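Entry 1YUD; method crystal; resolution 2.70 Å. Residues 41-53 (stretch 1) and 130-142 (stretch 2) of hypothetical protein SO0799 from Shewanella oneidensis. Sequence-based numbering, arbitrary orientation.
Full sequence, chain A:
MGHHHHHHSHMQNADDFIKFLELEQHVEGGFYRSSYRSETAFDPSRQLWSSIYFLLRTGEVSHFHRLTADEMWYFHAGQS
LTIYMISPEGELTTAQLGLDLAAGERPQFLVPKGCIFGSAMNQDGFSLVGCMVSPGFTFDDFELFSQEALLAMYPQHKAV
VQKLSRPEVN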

ATOM      1  N   ALA A  41      15.228 -11.692   5.022  1.00 62.68           N
ATOM      2  CA  ALA A  41      15.406 -11.318   6.412  1.00 64.21           C
ATOM      3  C   ALA A  41      16.119 -10.003   6.549  1.00 66.06           C
ATOM      4  O   ALA A  41      16.944  -9.634   5.717  1.00 64.06           O
ATOM      5  N   PHE A  42      15.770  -9.295   7.612  1.00 70.26           N
ATOM      6  CA  PHE A  42      16.370  -8.014   7.925  1.00 75.05           C
ATOM      7  C   PHE A  42      17.408  -8.366   8.967  1.00 77.70           C
ATOM      8  O   PHE A  42      18.610  -8.272   8.722  1.00 78.42           O
ATOM      9  N   ASP A  43      16.923  -8.777  10.133  1.00 80.78           N
ATOM     10  CA  ASP A  43      17.779  -9.211  11.231  1.00 83.32           C
ATOM     11  C   ASP A  43      17.467 -10.688  11.403  1.00 84.38           C
ATOM     12  O   ASP A  43      16.485 -11.201  10.860  1.00 84.08           O
ATOM     13  N   PRO A  44      18.302 -11.402  12.155  1.00 85.57           N
ATOM     14  CA  PRO A  44      17.998 -12.823  12.330  1.00 86.16           C
ATOM     15  C   PRO A  44      16.652 -12.975  13.051  1.00 84.89           C
ATOM     16  O   PRO A  44      16.029 -14.037  13.031  1.00 84.97           O
ATOM     17  N   SER A  45      16.213 -11.883  13.669  1.00 83.32           N
ATOM     18  CA  SER A  45      14.965 -11.847  14.416  1.00 82.34           C
ATOM     19  C   SER A  45      13.726 -11.604  13.554  1.00 81.67           C
ATOM     20  O   SER A  45      12.909 -12.500  13.357  1.00 80.45           O
ATOM     21  N   ARG A  46      13.607 -10.380  13.047  1.00 81.57           N
ATOM     22  CA  ARG A  46      12.472  -9.957  12.225  1.00 80.81           C
ATOM     23  C   ARG A  46      12.692 -10.154  10.710  1.00 78.44           C
ATOM     24  O   ARG A  46      13.702 -10.720  10.286  1.00 78.54           O
ATOM     25  N   GLN A  47      11.733  -9.686   9.908  1.00 75.08           N
ATOM     26  CA  GLN A  47      11.799  -9.786   8.446  1.00 71.57           C
ATOM     27  C   GLN A  47      11.933  -8.419   7.779  1.00 68.44           C
ATOM     28  O   GLN A  47      11.732  -7.382   8.405  1.00 68.51           O
ATOM     29  N   LEU A  48      12.249  -8.424   6.492  1.00 64.79           N
ATOM     30  CA  LEU A  48      12.416  -7.185   5.743  1.00 60.78           C
ATOM     31  C   LEU A  48      11.131  -6.343   5.764  1.00 58.93           C
ATOM     32  O   LEU A  48      11.190  -5.123   5.905  1.00 58.69           O
ATOM     33  N   TRP A  49       9.976  -6.993   5.610  1.00 56.16           N
ATOM     34  CA  TRP A  49       8.692  -6.289   5.638  1.00 51.95           C
ATOM     35  C   TRP A  49       7.467  -7.201   5.791  1.00 49.98           C
ATOM     36  O   TRP A  49       7.576  -8.427   5.814  1.00 48.38           O
ATOM     37  N   SER A  50       6.299  -6.576   5.906  1.00 47.74           N
ATOM     38  CA  SER A  50       5.033  -7.284   6.065  1.00 44.73           C
ATOM     39  C   SER A  50       3.839  -6.377   5.740  1.00 43.81           C
ATOM     40  O   SER A  50       3.864  -5.183   6.014  1.00 46.12           O
ATOM     41  N   SER A  51       2.799  -6.941   5.144  1.00 41.77           N
ATOM     42  CA  SER A  51       1.602  -6.173   4.826  1.00 39.94           C
ATOM     43  C   SER A  51       0.378  -6.946   5.303  1.00 40.19           C
ATOM     44  O   SER A  51       0.359  -8.171   5.277  1.00 40.15           O
ATOM     45  N   ILE A  52      -0.639  -6.224   5.746  1.00 39.09           N
ATOM     46  CA  ILE A  52      -1.860  -6.840   6.219  1.00 37.96           C
ATOM     47  C   ILE A  52      -2.997  -5.990   5.716  1.00 39.80           C
ATOM     48  O   ILE A  52      -2.809  -4.822   5.370  1.00 42.54           O
ATOM     49  N   TYR A  53      -4.180  -6.577   5.651  1.00 38.70           N
ATOM     50  CA  TYR A  53      -5.341  -5.824   5.250  1.00 38.11           C
ATOM     51  C   TYR A  53      -5.794  -5.286   6.613  1.00 39.19           C
ATOM     52  O   TYR A  53      -5.243  -5.688   7.640  1.00 38.27           O
ATOM     53  N   GLY A 130      -4.537  -0.648   3.681  1.00 43.11           N
ATOM     54  CA  GLY A 130      -3.324  -1.432   3.568  1.00 42.46           C
ATOM     55  C   GLY A 130      -2.293  -0.901   4.540  1.00 42.16           C
ATOM     56  O   GLY A 130      -2.051   0.302   4.591  1.00 43.34           O
ATOM     57  N   CYS A 131      -1.695  -1.787   5.322  1.00 41.71           N
ATOM     58  CA  CYS A 131      -0.682  -1.378   6.274  1.00 43.02           C
ATOM     59  C   CYS A 131       0.591  -2.193   6.107  1.00 44.24           C
ATOM     60  O   CYS A 131       0.601  -3.418   6.224  1.00 43.45           O
HETATM   61  N   MSE A 132       1.671  -1.471   5.836  1.00 46.93           N
HETATM   62  CA  MSE A 132       2.990  -2.044   5.613  1.00 48.57           C
HETATM   63  C   MSE A 132       3.979  -1.495   6.640  1.00 49.61           C
HETATM   64  O   MSE A 132       4.312  -0.314   6.606  1.00 49.28           O
ATOM     65  N   VAL A 133       4.418  -2.346   7.569  1.00 52.06           N
ATOM     66  CA  VAL A 133       5.399  -1.964   8.594  1.00 55.43           C
ATOM     67  C   VAL A 133       6.699  -2.593   8.124  1.00 58.76           C
ATOM     68  O   VAL A 133       6.731  -3.786   7.860  1.00 59.07           O
ATOM     69  N   SER A 134       7.767  -1.804   8.029  1.00 63.68           N
ATOM     70  CA  SER A 134       9.026  -2.297   7.480  1.00 66.44           C
ATOM     71  C   SER A 134       9.720  -3.459   8.142  1.00 68.92           C
ATOM     72  O   SER A 134       9.615  -4.589   7.662  1.00 71.56           O
ATOM     73  N   PRO A 135      10.482  -3.220   9.216  1.00 69.47           N
ATOM     74  CA  PRO A 135      11.072  -4.464   9.723  1.00 69.44           C
ATOM     75  C   PRO A 135       9.966  -5.378  10.269  1.00 70.39           C
ATOM     76  O   PRO A 135       9.425  -5.126  11.343  1.00 71.26           O
ATOM     77  N   GLY A 136       9.625  -6.418   9.506  1.00 70.99           N
ATOM     78  CA  GLY A 136       8.587  -7.363   9.898  1.00 72.49           C
ATOM     79  C   GLY A 136       7.907  -7.147  11.240  1.00 73.35           C
ATOM     80  O   GLY A 136       8.558  -7.168  12.287  1.00 74.25           O
ATOM     81  N   PHE A 137       6.592  -6.955  11.216  1.00 72.75           N
ATOM     82  CA  PHE A 137       5.840  -6.736  12.440  1.00 73.12           C
ATOM     83  C   PHE A 137       5.760  -7.919  13.396  1.00 73.21           C
ATOM     84  O   PHE A 137       4.891  -8.768  13.245  1.00 74.13           O
ATOM     85  N   THR A 138       6.660  -7.985  14.370  1.00 73.65           N
ATOM     86  CA  THR A 138       6.605  -9.048  15.372  1.00 73.96           C
ATOM     87  C   THR A 138       5.813  -8.373  16.488  1.00 74.34           C
ATOM     88  O   THR A 138       5.763  -7.142  16.545  1.00 74.47           O
ATOM     89  N   PHE A 139       5.181  -9.140  17.367  1.00 73.97           N
ATOM     90  CA  PHE A 139       4.417  -8.499  18.429  1.00 73.70           C
ATOM     91  C   PHE A 139       5.275  -7.851  19.512  1.00 74.37           C
ATOM     92  O   PHE A 139       4.758  -7.272  20.466  1.00 74.24           O
ATOM     93  N   ASP A 140       6.591  -7.939  19.347  1.00 75.45           N
ATOM     94  CA  ASP A 140       7.519  -7.334  20.291  1.00 76.21           C
ATOM     95  C   ASP A 140       7.580  -5.858  19.930  1.00 76.24           C
ATOM     96  O   ASP A 140       7.891  -5.015  20.772  1.00 76.37           O
ATOM     97  N   ASP A 141       7.293  -5.564  18.662  1.00 75.50           N
ATOM     98  CA  ASP A 141       7.312  -4.199  18.154  1.00 75.15           C
ATOM     99  C   ASP A 141       5.958  -3.523  18.328  1.00 74.63           C
ATOM    100  O   ASP A 141       5.722  -2.435  17.796  1.00 75.29           O
ATOM    101  N   PHE A 142       5.075  -4.168  19.081  1.00 72.85           N
ATOM    102  CA  PHE A 142       3.740  -3.642  19.317  1.00 71.79           C
ATOM    103  C   PHE A 142       3.588  -3.228  20.779  1.00 71.78           C
ATOM    104  O   PHE A 142       4.411  -3.590  21.621  1.00 71.34           O
TER

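Packing of residues 41-53 against residues 130-142 in SO0799, two stretches of one chain that together bury 696 Å². The framework is an antiparallel strand pair, 50-53 beside the strand entering at Gly-130, their directions 158° apart. Ile-52 and Cys-131 form its firmest rung, with Cys-131 N donating to Ile-52 O at 3.2 Å and Ile-52 N to Cys-131 O at 3.1 Å. Side chains alternate between the two faces of this sheet: Ser-50, Ile-52, Cys-131 and Val-133 share one, Ser-51, Tyr-53 and Met-132 the other. Gly-130 adds no side chain.

Apolar contacts form both within the sheet and beyond it. On the first face, Ile-52 (chi1 p, chi2 t) lies beside Cys-131 (m), with Ile-52 CG1 4.0 Å from Cys-131 CB; this is a neighbourly contact between directly paired residues. On the other face, Met-132, a selenomethionine, starts t and then m, and its end swings nearer the first stretch; the indole of Trp-49 (p) leads away from the second stretch. Beyond the strands, Phe-42 (t) points toward the second stretch and its CD2 comes 3.8 Å from Pro-135 CB. The proline thereby touches the other stretch through CB, although its CA-to-CB bond points away overall. Leu-48 also points away, and Leu-48 CB comes no nearer than 5.5 Å, to Ser-134 O.

Among the polar contacts, Ser-50 (p) is the hub beside the strand pair. Its OG accepts a nearly straight hydrogen bond from Phe-137 N at 3.2 Å, the N-H...O angle being 174°, and gives a weak one to Val-133 O at 3.5 Å. A single buried hydroxyl thus ties the strand to the loop that follows its partner. Val-133 (p) places CG1 3.2 Å from Ser-50 OG, so a methyl group crowds the serine hydroxyl. Ser-50 OG is also 3.7 Å from Phe-137 CB, while the phenyl end of Phe-137 (t) leads away. Where the two stretches leave the sheet, a weak bond runs from Gly-136 N to Gln-47 O at 2.6 Å. The glycine matters here: an ideal CB on Gly-136 would lie 2.7 Å from Gln-47 N, a clash.

The charged contact belongs to Arg-46 (m, then t and t), which points toward the second stretch and reaches out in extended form, its CB 3.9 Å from Gly-136 O and its CG 4.2 Å from Thr-138 OG1. At its tip, Arg-46 NH2 forms a salt bridge with Asp-141 OD1 at 2.9 Å. The oxygen lies over one face of the guanidinium, well out of its plane, so the attraction is one of charge and no N-H points at it. Asp-141 (m) is steadied by Thr-138 (p), whose OG1 donates to Asp-141 OD2 at 2.7 Å.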

ATOM      1  CB  ALA A  41      16.178 -12.394   7.154  1.00 65.01           C
ATOM      2  CB  PHE A  42      15.318  -7.074   8.505  1.00 75.60           C
ATOM      3  CG  PHE A  42      15.890  -5.859   9.154  1.00 76.96           C
ATOM      4  CD1 PHE A  42      16.833  -5.076   8.487  1.00 78.62           C
ATOM      5  CD2 PHE A  42      15.491  -5.493  10.433  1.00 76.65           C
ATOM      6  CE1 PHE A  42      17.375  -3.938   9.090  1.00 79.45           C
ATOM      7  CE2 PHE A  42      16.023  -4.359  11.048  1.00 78.32           C
ATOM      8  CZ  PHE A  42      16.969  -3.579  10.373  1.00 79.74           C
ATOM      9  CB  ASP A  43      17.443  -8.497  12.549  1.00 85.61           C
ATOM     10  CG  ASP A  43      17.634  -6.993  12.478  1.00 88.04           C
ATOM     11  OD1 ASP A  43      18.647  -6.543  11.892  1.00 88.82           O
ATOM     12  OD2 ASP A  43      16.775  -6.265  13.032  1.00 88.95           O
ATOM     13  CB  PRO A  44      19.181 -13.318  13.165  1.00 87.31           C
ATOM     14  CG  PRO A  44      20.319 -12.439  12.675  1.00 86.47           C
ATOM     15  CD  PRO A  44      19.656 -11.078  12.640  1.00 85.97           C
ATOM     16  CB  SER A  45      15.053 -10.758  15.485  1.00 81.96           C
ATOM     17  OG  SER A  45      15.410  -9.516  14.899  1.00 80.70           O
ATOM     18  CB  ARG A  46      12.185  -8.479  12.511  1.00 82.85           C
ATOM     19  CG  ARG A  46      12.301  -8.082  13.986  1.00 85.16           C
ATOM     20  CD  ARG A  46      12.530  -6.575  14.125  1.00 87.79           C
ATOM     21  NE  ARG A  46      12.665  -6.127  15.511  1.00 89.84           N
ATOM     22  CZ  ARG A  46      12.779  -4.851  15.880  1.00 91.00           C
ATOM     23  NH1 ARG A  46      12.777  -3.886  14.966  1.00 91.21           N
ATOM     24  NH2 ARG A  46      12.881  -4.534  17.167  1.00 91.61           N
ATOM     25  CB  GLN A  47      10.548 -10.471   7.894  1.00 72.99           C
ATOM     26  CG  GLN A  47      10.502 -11.962   8.092  1.00 75.49           C
ATOM     27  CD  GLN A  47      11.673 -12.662   7.432  1.00 77.81           C
ATOM     28  OE1 GLN A  47      12.816 -12.554   7.884  1.00 79.38           O
ATOM     29  NE2 GLN A  47      11.397 -13.379   6.350  1.00 78.07           N
ATOM     30  CB  LEU A  48      12.824  -7.515   4.302  1.00 60.53           C
ATOM     31  CG  LEU A  48      13.725  -6.548   3.527  1.00 60.03           C
ATOM     32  CD1 LEU A  48      15.000  -6.281   4.315  1.00 60.29           C
ATOM     33  CD2 LEU A  48      14.071  -7.152   2.166  1.00 58.13           C
ATOM     34  CB  TRP A  49       8.524  -5.405   4.397  1.00 50.80           C
ATOM     35  CG  TRP A  49       8.492  -6.121   3.071  1.00 52.04           C
ATOM     36  CD1 TRP A  49       9.520  -6.248   2.189  1.00 51.36           C
ATOM     37  CD2 TRP A  49       7.369  -6.781   2.473  1.00 51.77           C
ATOM     38  NE1 TRP A  49       9.114  -6.940   1.076  1.00 50.71           N
ATOM     39  CE2 TRP A  49       7.795  -7.283   1.222  1.00 51.50           C
ATOM     40  CE3 TRP A  49       6.040  -7.000   2.872  1.00 51.31           C
ATOM     41  CZ2 TRP A  49       6.949  -7.990   0.363  1.00 52.16           C
ATOM     42  CZ3 TRP A  49       5.193  -7.702   2.018  1.00 52.42           C
ATOM     43  CH2 TRP A  49       5.656  -8.190   0.775  1.00 52.69           C
ATOM     44  CB  SER A  50       4.904  -7.792   7.504  1.00 42.99           C
ATOM     45  OG  SER A  50       4.999  -6.741   8.446  1.00 36.50           O
ATOM     46  CB  SER A  51       1.486  -5.939   3.320  1.00 40.90           C
ATOM     47  OG  SER A  51       0.202  -5.432   2.982  1.00 38.11           O
ATOM     48  CB  ILE A  52      -1.966  -6.828   7.745  1.00 36.03           C
ATOM     49  CG1 ILE A  52      -2.175  -5.391   8.216  1.00 37.60           C
ATOM     50  CG2 ILE A  52      -0.723  -7.420   8.369  1.00 35.30           C
ATOM     51  CD1 ILE A  52      -2.411  -5.247   9.698  1.00 38.06           C
ATOM     52  CB  TYR A  53      -6.372  -6.766   4.665  1.00 38.31           C
ATOM     53  CG  TYR A  53      -6.113  -7.190   3.244  1.00 36.67           C
ATOM     54  CD1 TYR A  53      -6.420  -6.338   2.185  1.00 38.28           C
ATOM     55  CD2 TYR A  53      -5.636  -8.463   2.943  1.00 33.63           C
ATOM     56  CE1 TYR A  53      -6.270  -6.744   0.857  1.00 35.97           C
ATOM     57  CE2 TYR A  53      -5.485  -8.880   1.618  1.00 31.87           C
ATOM     58  CZ  TYR A  53      -5.808  -8.018   0.585  1.00 33.41           C
ATOM     59  OH  TYR A  53      -5.718  -8.416  -0.726  1.00 32.28           O
ATOM     60  CB  CYS A 131      -1.211  -1.491   7.710  1.00 43.37           C
ATOM     61  SG  CYS A 131      -2.417  -0.198   8.158  1.00 45.99           S
HETATM   62  CB  MSE A 132       3.431  -1.690   4.181  1.00 50.36           C
HETATM   63  CG  MSE A 132       4.743  -2.293   3.676  1.00 52.61           C
HETATM   64 SE   MSE A 132       6.363  -1.462   4.366  1.00 58.41          SE
HETATM   65  CE  MSE A 132       7.080  -3.000   5.266  1.00 54.71           C
ATOM     66  CB  VAL A 133       5.033  -2.524   9.976  1.00 53.77           C
ATOM     67  CG1 VAL A 133       4.605  -3.948   9.858  1.00 54.55           C
ATOM     68  CG2 VAL A 133       6.220  -2.430  10.892  1.00 53.36           C
ATOM     69  CB  SER A 134      10.024  -1.162   7.294  1.00 67.00           C
ATOM     70  OG  SER A 134      10.918  -1.508   6.253  1.00 65.99           O
ATOM     71  CB  PRO A 135      12.031  -3.971  10.797  1.00 68.97           C
ATOM     72  CG  PRO A 135      12.460  -2.623  10.253  1.00 69.43           C
ATOM     73  CD  PRO A 135      11.146  -2.037   9.791  1.00 68.57           C
ATOM     74  CB  PHE A 137       4.415  -6.307  12.115  1.00 73.25           C
ATOM     75  CG  PHE A 137       3.540  -6.156  13.328  1.00 74.08           C
ATOM     76  CD1 PHE A 137       3.826  -5.196  14.286  1.00 74.54           C
ATOM     77  CD2 PHE A 137       2.422  -6.965  13.507  1.00 75.65           C
ATOM     78  CE1 PHE A 137       3.013  -5.039  15.401  1.00 75.47           C
ATOM     79  CE2 PHE A 137       1.601  -6.815  14.621  1.00 75.74           C
ATOM     80  CZ  PHE A 137       1.899  -5.849  15.568  1.00 76.38           C
ATOM     81  CB  THR A 138       8.021  -9.462  15.903  1.00 74.38           C
ATOM     82  OG1 THR A 138       8.777  -8.296  16.274  1.00 74.14           O
ATOM     83  CG2 THR A 138       8.785 -10.250  14.847  1.00 73.59           C
ATOM     84  CB  PHE A 139       3.418  -9.483  19.025  1.00 70.96           C
ATOM     85  CG  PHE A 139       2.085  -9.442  18.347  1.00 69.32           C
ATOM     86  CD1 PHE A 139       1.148  -8.473  18.694  1.00 68.82           C
ATOM     87  CD2 PHE A 139       1.779 -10.337  17.325  1.00 67.79           C
ATOM     88  CE1 PHE A 139      -0.083  -8.394  18.032  1.00 68.73           C
ATOM     89  CE2 PHE A 139       0.558 -10.268  16.656  1.00 67.09           C
ATOM     90  CZ  PHE A 139      -0.376  -9.294  17.011  1.00 67.74           C
ATOM     91  CB  ASP A 140       8.918  -7.925  20.135  1.00 77.55           C
ATOM     92  CG  ASP A 140       8.909  -9.426  20.033  1.00 78.53           C
ATOM     93  OD1 ASP A 140       8.285  -9.949  19.087  1.00 79.70           O
ATOM     94  OD2 ASP A 140       9.534 -10.086  20.890  1.00 79.29           O
ATOM     95  CB  ASP A 141       7.686  -4.190  16.671  1.00 75.89           C
ATOM     96  CG  ASP A 141       8.965  -4.944  16.388  1.00 77.26           C
ATOM     97  OD1 ASP A 141       9.956  -4.729  17.119  1.00 78.66           O
ATOM     98  OD2 ASP A 141       8.981  -5.747  15.431  1.00 77.01           O
ATOM     99  CB  PHE A 142       2.709  -4.723  18.968  1.00 72.23           C
ATOM    100  CG  PHE A 142       1.283  -4.279  19.109  1.00 71.38           C
ATOM    101  CD1 PHE A 142       0.669  -3.546  18.107  1.00 70.64           C
ATOM    102  CD2 PHE A 142       0.560  -4.582  20.256  1.00 71.62           C
ATOM    103  CE1 PHE A 142      -0.644  -3.118  18.241  1.00 70.87           C
ATOM    104  CE2 PHE A 142      -0.754  -4.160  20.403  1.00 71.20           C
ATOM    105  CZ  PHE A 142      -1.355  -3.426  19.391  1.00 71.76           C
TER